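Local coordinates for CheC domain protein (Shewanella loihica PV-4, PDB 3IIC), which probably acts in chemotaxis as a CheX-like member of the CheC family, whose relatives dephosphorylate the response regulator CheY, at residues E64-E69 with F140-G145; K34-A39 with I127-D132. All coordinates share one frame; numbering follows the deposited sequence.

Overall arrangement
Both contacts tie loop segments to regular elements of one CheX-like domain, in which a six-stranded antiparallel sheet is covered by helices. Contact 1 joins the start of helix 64-75 to the turn that follows strand 134-141, while contact 2 sets the loop between strands 27-28 and 43-51 against strand 125-129. Their centres are 22 Å apart and their nearest atoms about 9 Å, so they do not touch; they are linked through the chain, because strands 125-129 and 134-141 are consecutive. Each centre lies about 14 Å from that of the chain. Contact 2 borders the second subunit, whereas no other protein chain touches the segments of contact 1.

Contact 1: E64-E69 with F140-G145; sequences ETLILE and FSSIYG
The carboxylate arm of E69 lies over one face of the Y144 ring, where helix 64-75 meets the type I beta turn S142-G145 joining strands 134-141 and 147-154 of the CheX-like domain. E69 CG sits 3.4 Å from the ring centroid, almost straight above it, in a CH-pi contact. CG is anti to the backbone N (chi1 -178°), which puts it over the ring, and the bend at chi2 brings CD toward the CE1 side; the carboxylate lies nearly parallel to the ring, 9° between the planes. Its OE2 forms a salt bridge with K73 and its OE1 a hydrogen bond with N72, which would hold the group in this orientation; a glutamate thus supplies both a methylene to cover the ring and an acid for the lysine. The opposite ring face is met by I143 CG1, offset toward the rim. Replacing Y144 by an alanine would probably open a gap beside E69 CG and leave K73 without its weak bond to the tyrosine hydroxyl.

One turn of helix earlier, T65 OG1 donates to Y144 O over 2.6 Å, tilted 31° from the carbonyl plane. L66 meets the turn with both methyls: CD2 lies 3.7 Å from G145 O and CD1 is near S142 OG. G145 suits its place because a side chain would crowd T65 and L66 and jam against the preceding carbonyl. Within the turn, S142 OG accepts from Y144 N, closing an ST turn, and donates in plane to a lone pair of G145 O at 3.0 Å.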
ATOM      1  N   GLU A  64      -7.039  15.324   5.598  1.00 35.21           N
ATOM      2  CA  GLU A  64      -7.796  15.922   4.500  1.00 35.29           C
ATOM      3  C   GLU A  64      -7.535  17.430   4.314  1.00 34.97           C
ATOM      4  O   GLU A  64      -7.283  17.866   3.199  1.00 35.94           O
ATOM      5  CB  GLU A  64      -9.317  15.652   4.651  1.00 35.83           C
ATOM      6  CG  GLU A  64     -10.150  16.327   3.539  1.00 36.22           C
ATOM      7  CD  GLU A  64     -11.609  15.927   3.518  1.00 38.27           C
ATOM      8  OE1 GLU A  64     -12.447  16.834   3.456  1.00 42.56           O
ATOM      9  OE2 GLU A  64     -11.928  14.731   3.541  1.00 41.26           O
ATOM     10  N   THR A  65      -7.587  18.217   5.389  1.00 34.88           N
ATOM     11  CA  THR A  65      -7.406  19.683   5.294  1.00 34.43           C
ATOM     12  C   THR A  65      -6.058  20.076   4.673  1.00 34.22           C
ATOM     13  O   THR A  65      -5.988  21.036   3.922  1.00 34.52           O
ATOM     14  CB  THR A  65      -7.573  20.404   6.658  1.00 34.15           C
ATOM     15  OG1 THR A  65      -6.692  19.794   7.600  1.00 36.13           O
ATOM     16  CG2 THR A  65      -9.016  20.329   7.184  1.00 32.22           C
ATOM     17  N   LEU A  66      -5.010  19.304   4.958  1.00 34.60           N
ATOM     18  CA  LEU A  66      -3.677  19.569   4.425  1.00 34.29           C
ATOM     19  C   LEU A  66      -3.589  19.310   2.921  1.00 34.10           C
ATOM     20  O   LEU A  66      -3.093  20.160   2.198  1.00 33.84           O
ATOM     21  CB  LEU A  66      -2.599  18.753   5.171  1.00 34.17           C
ATOM     22  CG  LEU A  66      -1.157  18.871   4.625  1.00 34.48           C
ATOM     23  CD1 LEU A  66      -0.693  20.346   4.458  1.00 32.96           C
ATOM     24  CD2 LEU A  66      -0.174  18.039   5.458  1.00 33.74           C
ATOM     25  N   ILE A  67      -4.046  18.141   2.466  1.00 34.39           N
ATOM     26  CA  ILE A  67      -3.969  17.791   1.045  1.00 34.35           C
ATOM     27  C   ILE A  67      -4.873  18.662   0.194  1.00 34.81           C
ATOM     28  O   ILE A  67      -4.495  18.992  -0.928  1.00 35.16           O
ATOM     29  CB  ILE A  67      -4.206  16.266   0.765  1.00 35.06           C
ATOM     30  CG1 ILE A  67      -3.719  15.892  -0.636  1.00 34.52           C
ATOM     31  CG2 ILE A  67      -5.681  15.849   1.038  1.00 34.33           C
ATOM     32  CD1 ILE A  67      -2.210  16.153  -0.877  1.00 33.64           C
ATOM     33  N   LEU A  68      -6.044  19.045   0.722  1.00 34.86           N
ATOM     34  CA  LEU A  68      -6.939  19.977   0.004  1.00 35.06           C
ATOM     35  C   LEU A  68      -6.334  21.400  -0.080  1.00 35.11           C
ATOM     36  O   LEU A  68      -6.554  22.080  -1.061  1.00 34.85           O
ATOM     37  CB  LEU A  68      -8.392  19.948   0.563  1.00 34.70           C
ATOM     38  CG  LEU A  68      -9.113  18.572   0.511  1.00 33.39           C
ATOM     39  CD1 LEU A  68     -10.611  18.651   0.946  1.00 31.17           C
ATOM     40  CD2 LEU A  68      -9.013  17.956  -0.882  1.00 32.64           C
ATOM     41  N   GLU A  69      -5.569  21.837   0.926  1.00 35.77           N
ATOM     42  CA  GLU A  69      -4.868  23.132   0.851  1.00 36.09           C
ATOM     43  C   GLU A  69      -3.718  23.082  -0.172  1.00 36.40           C
ATOM     44  O   GLU A  69      -3.496  24.062  -0.917  1.00 35.83           O
ATOM     45  CB  GLU A  69      -4.328  23.579   2.211  1.00 35.93           C
ATOM     46  CG  GLU A  69      -3.636  24.977   2.163  1.00 37.98           C
ATOM     47  CD  GLU A  69      -4.549  26.126   1.729  1.00 37.90           C
ATOM     48  OE1 GLU A  69      -5.786  25.988   1.819  1.00 38.96           O
ATOM     49  OE2 GLU A  69      -4.012  27.170   1.298  1.00 39.89           O
ATOM     50  N   PHE A 140       4.943  15.655   9.988  1.00 40.25           N
ATOM     51  CA  PHE A 140       5.263  16.924   9.354  1.00 41.74           C
ATOM     52  C   PHE A 140       4.021  17.805   9.506  1.00 42.01           C
ATOM     53  O   PHE A 140       2.988  17.484   8.936  1.00 43.43           O
ATOM     54  CB  PHE A 140       5.631  16.686   7.903  1.00 42.18           C
ATOM     55  CG  PHE A 140       7.030  16.162   7.717  1.00 44.11           C
ATOM     56  CD1 PHE A 140       8.096  17.049   7.616  1.00 45.62           C
ATOM     57  CD2 PHE A 140       7.283  14.794   7.638  1.00 45.01           C
ATOM     58  CE1 PHE A 140       9.411  16.575   7.441  1.00 47.70           C
ATOM     59  CE2 PHE A 140       8.586  14.321   7.460  1.00 46.17           C
ATOM     60  CZ  PHE A 140       9.646  15.208   7.362  1.00 46.28           C
ATOM     61  N   SER A 141       4.119  18.874  10.293  1.00 41.80           N
ATOM     62  CA  SER A 141       2.954  19.715  10.647  1.00 41.67           C
ATOM     63  C   SER A 141       2.905  21.097   9.998  1.00 41.14           C
ATOM     64  O   SER A 141       3.904  21.599   9.490  1.00 40.63           O
ATOM     65  CB  SER A 141       2.906  19.880  12.161  1.00 41.60           C
ATOM     66  OG  SER A 141       4.102  20.496  12.643  1.00 42.49           O
ATOM     67  N   SER A 142       1.703  21.676  10.021  1.00 40.65           N
ATOM     68  CA  SER A 142       1.434  23.028   9.545  1.00 40.51           C
ATOM     69  C   SER A 142       0.085  23.518  10.057  1.00 40.03           C
ATOM     70  O   SER A 142      -0.710  22.753  10.584  1.00 39.86           O
ATOM     71  CB  SER A 142       1.407  23.096   8.008  1.00 40.42           C
ATOM     72  OG  SER A 142       0.278  22.420   7.483  1.00 41.22           O
ATOM     73  N   ILE A 143      -0.185  24.793   9.814  1.00 39.71           N
ATOM     74  CA  ILE A 143      -1.482  25.404  10.134  1.00 39.41           C
ATOM     75  C   ILE A 143      -2.684  24.736   9.382  1.00 39.31           C
ATOM     76  O   ILE A 143      -3.836  24.902   9.787  1.00 39.72           O
ATOM     77  CB  ILE A 143      -1.448  26.968   9.937  1.00 39.50           C
ATOM     78  CG1 ILE A 143      -1.251  27.366   8.453  1.00 38.54           C
ATOM     79  CG2 ILE A 143      -0.354  27.602  10.834  1.00 38.16           C
ATOM     80  CD1 ILE A 143      -1.160  28.874   8.213  1.00 37.35           C
ATOM     81  N   TYR A 144      -2.412  23.981   8.310  1.00 38.93           N
ATOM     82  CA  TYR A 144      -3.449  23.275   7.537  1.00 38.42           C
ATOM     83  C   TYR A 144      -3.602  21.795   7.866  1.00 37.76           C
ATOM     84  O   TYR A 144      -4.460  21.159   7.287  1.00 37.39           O
ATOM     85  CB  TYR A 144      -3.181  23.431   6.046  1.00 38.65           C
ATOM     86  CG  TYR A 144      -2.995  24.851   5.647  1.00 38.49           C
ATOM     87  CD1 TYR A 144      -4.089  25.718   5.552  1.00 37.85           C
ATOM     88  CD2 TYR A 144      -1.719  25.347   5.349  1.00 39.83           C
ATOM     89  CE1 TYR A 144      -3.926  27.040   5.167  1.00 38.17           C
ATOM     90  CE2 TYR A 144      -1.544  26.687   4.944  1.00 40.42           C
ATOM     91  CZ  TYR A 144      -2.653  27.521   4.868  1.00 39.61           C
ATOM     92  OH  TYR A 144      -2.475  28.834   4.504  1.00 41.95           O
ATOM     93  N   GLY A 145      -2.786  21.269   8.782  1.00 37.80           N
ATOM     94  CA  GLY A 145      -2.822  19.870   9.207  1.00 37.83           C
ATOM     95  C   GLY A 145      -1.470  19.183   9.079  1.00 38.10           C
ATOM     96  O   GLY A 145      -0.476  19.797   8.694  1.00 37.91           O
TER

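Contact 2: K34-A39 with I127-D132; sequences KKDNLA and IAHKSD
A chi1 of 66° holds D36 CG between its own backbone N and carbonyl carbon, and from there the carboxylate oxygens reach A128 and H129. OD2 accepts from H129 N at 2.9 Å in a fairly straight bond (164°), the donor standing above the carboxylate plane. OD1 lies 3.6 Å from A128 CA and takes a hydrogen bond from a water at 2.6 Å. That water is also a weak, long link to K130 NZ, which forms salt bridges with D88 and E84 of the second subunit. OD2 also meets K135 in a salt bridge that would help to offset the negative charge of D36, which E150, a like charge close by, would otherwise disfavour. An aspartate suits the site because one carboxylate oxygen can accept from H129 N and meet K135 while the other holds the water.

The loop is bonded to a strand, 125-129, whose A128 and H129 form an antiparallel ladder with a strand of the second subunit, so that the sheet runs on across the interface. N37 gives the loop its next foothold, its N-H donating weakly to I127 O at 2.9 Å. The residue has a positive phi, 68°, a conformation that asparagine tolerates well. Its CG is anti to the backbone N, and its CB meets A128 CB at 4.0 Å, a contact for which the small alanine leaves room; the amide end is bonded by OD1 to T126 and by ND2 to E84 of the second subunit. Just before these residues, K35 curls back, and its NZ donates to D36 O at 2.7 Å from above the carbonyl plane.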
ATOM      1  N   LYS A  34       9.684   2.801  16.804  1.00 40.58           N
ATOM      2  CA  LYS A  34       9.290   1.516  17.375  1.00 40.53           C
ATOM      3  C   LYS A  34       7.937   0.942  16.972  1.00 41.22           C
ATOM      4  O   LYS A  34       7.810  -0.273  16.912  1.00 40.80           O
ATOM      5  CB  LYS A  34       9.267   1.669  18.901  1.00 40.40           C
ATOM      6  CG  LYS A  34      10.626   2.002  19.557  1.00 40.00           C
ATOM      7  CD  LYS A  34      11.686   0.894  19.446  1.00 39.29           C
ATOM      8  CE  LYS A  34      11.253  -0.384  20.138  1.00 39.89           C
ATOM      9  NZ  LYS A  34      12.362  -1.367  20.262  1.00 41.31           N
ATOM     10  N   LYS A  35       6.934   1.796  16.728  1.00 41.76           N
ATOM     11  CA  LYS A  35       5.554   1.353  16.543  1.00 42.12           C
ATOM     12  C   LYS A  35       4.828   2.219  15.526  1.00 42.00           C
ATOM     13  O   LYS A  35       4.913   3.450  15.587  1.00 41.23           O
ATOM     14  CB  LYS A  35       4.809   1.420  17.898  1.00 42.55           C
ATOM     15  CG  LYS A  35       3.362   0.889  17.927  1.00 44.87           C
ATOM     16  CD  LYS A  35       3.279  -0.632  18.019  1.00 48.60           C
ATOM     17  CE  LYS A  35       1.921  -1.197  17.529  1.00 49.96           C
ATOM     18  NZ  LYS A  35       1.832  -1.293  16.020  1.00 50.53           N
ATOM     19  N   ASP A  36       4.136   1.543  14.594  1.00 41.52           N
ATOM     20  CA  ASP A  36       3.304   2.172  13.586  1.00 41.08           C
ATOM     21  C   ASP A  36       1.849   1.745  13.844  1.00 41.06           C
ATOM     22  O   ASP A  36       1.539   1.173  14.885  1.00 40.28           O
ATOM     23  CB  ASP A  36       3.820   1.877  12.166  1.00 41.11           C
ATOM     24  CG  ASP A  36       3.730   0.397  11.761  1.00 39.23           C
ATOM     25  OD1 ASP A  36       3.060  -0.425  12.406  1.00 35.42           O
ATOM     26  OD2 ASP A  36       4.362   0.055  10.757  1.00 36.53           O
ATOM     27  N   ASN A  37       0.969   2.037  12.892  1.00 41.33           N
ATOM     28  CA  ASN A  37      -0.476   1.786  12.995  1.00 41.53           C
ATOM     29  C   ASN A  37      -1.108   2.694  14.067  1.00 41.24           C
ATOM     30  O   ASN A  37      -2.121   2.355  14.675  1.00 41.41           O
ATOM     31  CB  ASN A  37      -0.788   0.287  13.228  1.00 41.09           C
ATOM     32  CG  ASN A  37      -2.153  -0.111  12.702  1.00 41.73           C
ATOM     33  OD1 ASN A  37      -2.569   0.310  11.620  1.00 39.60           O
ATOM     34  ND2 ASN A  37      -2.844  -0.952  13.451  1.00 42.62           N
ATOM     35  N   LEU A  38      -0.487   3.856  14.274  1.00 41.20           N
ATOM     36  CA  LEU A  38      -0.912   4.848  15.264  1.00 41.29           C
ATOM     37  C   LEU A  38      -1.396   6.136  14.590  1.00 40.59           C
ATOM     38  O   LEU A  38      -2.446   6.638  14.922  1.00 40.86           O
ATOM     39  CB  LEU A  38       0.246   5.139  16.232  1.00 41.34           C
ATOM     40  CG  LEU A  38       0.848   3.989  17.050  1.00 39.68           C
ATOM     41  CD1 LEU A  38       1.971   4.537  17.902  1.00 40.05           C
ATOM     42  CD2 LEU A  38      -0.179   3.325  17.923  1.00 38.28           C
ATOM     43  N   ALA A  39      -0.644   6.649  13.630  1.00 40.33           N
ATOM     44  CA  ALA A  39      -0.988   7.898  12.964  1.00 40.37           C
ATOM     45  C   ALA A  39      -2.226   7.707  12.074  1.00 40.07           C
ATOM     46  O   ALA A  39      -2.351   6.709  11.392  1.00 40.58           O
ATOM     47  CB  ALA A  39       0.213   8.431  12.150  1.00 40.33           C
ATOM     48  N   ILE A 127      -1.871   2.810   9.133  1.00 36.73           N
ATOM     49  CA  ILE A 127      -0.930   2.077   8.276  1.00 37.28           C
ATOM     50  C   ILE A 127       0.085   1.293   9.101  1.00 36.90           C
ATOM     51  O   ILE A 127       0.701   1.862   9.995  1.00 36.60           O
ATOM     52  CB  ILE A 127      -0.170   3.074   7.349  1.00 37.87           C
ATOM     53  CG1 ILE A 127      -1.183   3.794   6.435  1.00 39.37           C
ATOM     54  CG2 ILE A 127       0.943   2.363   6.516  1.00 36.82           C
ATOM     55  CD1 ILE A 127      -0.580   4.754   5.465  1.00 41.94           C
ATOM     56  N   ALA A 128       0.210  -0.004   8.791  1.00 36.26           N
ATOM     57  CA  ALA A 128       1.163  -0.916   9.418  1.00 36.67           C
ATOM     58  C   ALA A 128       2.050  -1.497   8.323  1.00 36.58           C
ATOM     59  O   ALA A 128       1.544  -2.105   7.387  1.00 36.88           O
ATOM     60  CB  ALA A 128       0.450  -2.034  10.157  1.00 35.88           C
ATOM     61  N   HIS A 129       3.361  -1.263   8.408  1.00 36.58           N
ATOM     62  CA  HIS A 129       4.332  -1.871   7.478  1.00 35.70           C
ATOM     63  C   HIS A 129       4.735  -3.135   8.188  1.00 36.32           C
ATOM     64  O   HIS A 129       5.316  -3.064   9.248  1.00 36.92           O
ATOM     65  CB  HIS A 129       5.538  -0.975   7.287  1.00 35.72           C
ATOM     66  CG  HIS A 129       5.264   0.243   6.486  1.00 34.58           C
ATOM     67  ND1 HIS A 129       6.066   0.625   5.436  1.00 35.70           N
ATOM     68  CD2 HIS A 129       4.263   1.157   6.556  1.00 35.37           C
ATOM     69  CE1 HIS A 129       5.598   1.760   4.928  1.00 38.91           C
ATOM     70  NE2 HIS A 129       4.503   2.102   5.591  1.00 34.69           N
ATOM     71  N   LYS A 130       4.418  -4.293   7.620  1.00 37.19           N
ATOM     72  CA  LYS A 130       4.681  -5.580   8.260  1.00 38.32           C
ATOM     73  C   LYS A 130       6.070  -6.146   7.875  1.00 38.94           C
ATOM     74  O   LYS A 130       6.213  -6.884   6.896  1.00 38.43           O
ATOM     75  CB  LYS A 130       3.531  -6.561   7.955  1.00 38.05           C
ATOM     76  CG  LYS A 130       2.180  -6.077   8.465  1.00 38.63           C
ATOM     77  CD  LYS A 130       2.132  -5.885   9.998  1.00 38.71           C
ATOM     78  CE  LYS A 130       0.713  -5.626  10.490  1.00 39.75           C
ATOM     79  NZ  LYS A 130       0.582  -5.357  11.963  1.00 38.13           N
ATOM     80  N   SER A 131       7.076  -5.755   8.660  1.00 39.59           N
ATOM     81  CA  SER A 131       8.455  -6.151   8.426  1.00 40.69           C
ATOM     82  C   SER A 131       9.269  -6.277   9.708  1.00 40.89           C
ATOM     83  O   SER A 131       9.016  -5.582  10.696  1.00 40.99           O
ATOM     84  CB  SER A 131       9.123  -5.089   7.562  1.00 40.59           C
ATOM     85  OG  SER A 131      10.497  -5.389   7.322  1.00 42.66           O
ATOM     86  N   ASP A 132      10.306  -7.104   9.628  1.00 41.39           N
ATOM     87  CA  ASP A 132      11.232  -7.316  10.733  1.00 41.83           C
ATOM     88  C   ASP A 132      12.282  -6.193  10.769  1.00 41.43           C
ATOM     89  O   ASP A 132      12.975  -6.033  11.767  1.00 41.65           O
ATOM     90  CB  ASP A 132      11.897  -8.692  10.619  1.00 42.06           C
ATOM     91  CG  ASP A 132      10.874  -9.835  10.475  1.00 43.51           C
ATOM     92  OD1 ASP A 132       9.735  -9.714  10.989  1.00 45.25           O
ATOM     93  OD2 ASP A 132      11.210 -10.852   9.828  1.00 45.79           O
TER
HETATM   94  O   HOH W   1       3.030  -3.010  12.086  0.50 16.69           O